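Local coordinates for protein glutathione uptake transporter (Shewanella oneidensis, PDB 4UVM) that probably carries small peptides across the membrane together with protons, as a member of the proton-dependent oligopeptide transporter family of the major facilitator superfamily, at residues P37-T41 with R52-A56. Numbering follows the deposited sequence.
Sequences PFLMT and RGAVA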
loop_
_atom_site.group_PDB
_atom_site.type_symbol
_atom_site.label_atom_id
_atom_site.label_comp_id
_atom_site.label_asym_id
_atom_site.label_seq_id
_atom_site.Cartn_x
_atom_site.Cartn_y
_atom_site.Cartn_z
ATOM N N PRO A 37 18.182 -3.372 4.823
ATOM C CA PRO A 37 19.581 -3.744 5.079
ATOM C C PRO A 37 20.491 -2.564 5.400
ATOM O O PRO A 37 21.291 -2.662 6.326
ATOM C CB PRO A 37 20.013 -4.393 3.766
ATOM C CG PRO A 37 18.761 -4.954 3.220
ATOM C CD PRO A 37 17.710 -3.945 3.547
ATOM N N PHE A 38 20.378 -1.477 4.642
ATOM C CA PHE A 38 21.192 -0.287 4.871
ATOM C C PHE A 38 21.013 0.300 6.270
ATOM O O PHE A 38 21.973 0.776 6.876
ATOM C CB PHE A 38 20.862 0.778 3.830
ATOM C CG PHE A 38 21.395 2.142 4.165
ATOM C CD1 PHE A 38 22.740 2.428 4.020
ATOM C CD2 PHE A 38 20.546 3.145 4.609
ATOM C CE1 PHE A 38 23.229 3.681 4.322
ATOM C CE2 PHE A 38 21.034 4.402 4.910
ATOM C CZ PHE A 38 22.376 4.669 4.764
ATOM N N LEU A 39 19.783 0.281 6.775
ATOM C CA LEU A 39 19.506 0.817 8.104
ATOM C C LEU A 39 20.183 -0.020 9.186
ATOM O O LEU A 39 20.661 0.509 10.186
ATOM C CB LEU A 39 17.999 0.885 8.362
ATOM C CG LEU A 39 17.204 1.901 7.539
ATOM C CD1 LEU A 39 15.710 1.779 7.817
ATOM C CD2 LEU A 39 17.689 3.313 7.813
ATOM N N MET A 40 20.219 -1.330 8.972
ATOM C CA MET A 40 20.807 -2.258 9.934
ATOM C C MET A 40 22.336 -2.246 9.930
ATOM O O MET A 40 22.960 -2.304 10.987
ATOM C CB MET A 40 20.313 -3.680 9.663
ATOM C CG MET A 40 18.885 -3.932 10.090
ATOM S SD MET A 40 18.707 -3.865 11.882
ATOM C CE MET A 40 19.741 -5.243 12.373
ATOM N N THR A 41 22.936 -2.182 8.744
ATOM C CA THR A 41 24.387 -2.280 8.629
ATOM C C THR A 41 25.111 -0.948 8.799
ATOM O O THR A 41 26.259 -0.921 9.233
ATOM C CB THR A 41 24.804 -2.878 7.267
ATOM O OG1 THR A 41 24.617 -1.909 6.231
ATOM C CG2 THR A 41 23.996 -4.124 6.960
ATOM N N ARG A 52 18.127 -2.117 17.433
ATOM C CA ARG A 52 18.185 -1.558 16.083
ATOM C C ARG A 52 17.101 -2.081 15.141
ATOM O O ARG A 52 16.630 -1.350 14.267
ATOM C CB ARG A 52 19.563 -1.819 15.468
ATOM C CG ARG A 52 19.852 -1.003 14.221
ATOM C CD ARG A 52 21.139 -1.438 13.545
ATOM N NE ARG A 52 22.311 -1.182 14.376
ATOM C CZ ARG A 52 23.275 -2.068 14.597
ATOM N NH1 ARG A 52 23.210 -3.273 14.045
ATOM N NH2 ARG A 52 24.305 -1.751 15.370
ATOM N N GLY A 53 16.711 -3.340 15.314
ATOM C CA GLY A 53 15.709 -3.945 14.454
ATOM C C GLY A 53 14.343 -3.286 14.549
ATOM O O GLY A 53 13.606 -3.217 13.565
ATOM N N ALA A 54 14.009 -2.799 15.739
ATOM C CA ALA A 54 12.726 -2.147 15.965
ATOM C C ALA A 54 12.705 -0.749 15.362
ATOM O O ALA A 54 11.677 -0.296 14.862
ATOM C CB ALA A 54 12.420 -2.086 17.449
ATOM N N VAL A 55 13.842 -0.064 15.418
ATOM C CA VAL A 55 13.940 1.289 14.884
ATOM C C VAL A 55 13.954 1.266 13.359
ATOM O O VAL A 55 13.446 2.179 12.711
ATOM C CB VAL A 55 15.199 2.016 15.399
ATOM C CG1 VAL A 55 15.197 3.469 14.948
ATOM C CG2 VAL A 55 15.278 1.934 16.914
ATOM N N ALA A 56 14.528 0.213 12.788
ATOM C CA ALA A 56 14.605 0.086 11.338
ATOM C C ALA A 56 13.221 -0.077 10.712
ATOM O O ALA A 56 12.926 0.526 9.678
ATOM C CB ALA A 56 15.501 -1.082 10.956
#
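Two consecutive helices, joined by a short connection, pack here in a near-antiparallel helical hairpin: the axes of 37-41 and 52-56 approach to 9.5 Å at 145°. P37 and F38 stay out of reach of 52-56; F38 meets the rings of F112 and F181, the latter edge-to-face. The CA-CB bond of L39 points toward 52-56. Its CB lies 4.1 Å from A56 CB and its CD1 3.6 Å from A56 O, and the small alanine lets the backbones close to 5.9 Å between the CA atoms of L39 and A56. M40 leaves its helix sideways, but its side chain, m at all three chi angles, bends so that SD comes against 52-56, 3.8 Å from R52 CD, 4.0 Å from G53 CA and 4.3 Å from A56 CB, meeting bare backbone at G53. Between 39 and 41 the helix widens into a pi-type turn, and T41 faces away. R52 reaches back beside this end: CD is 3.9 Å from L39 O and NH1 3.2 Å from M40 O, while NE and NH2 hydrogen-bond to L44 O and L45 O, tying the arginine to the connection between the helices. The pair thus joins helix 35-43, in the first predicted transmembrane span, to helix 49-67, whose V55 touches a bound monoacylglycerol; helix 321-326 meets P37 and M40 through I323 and L324.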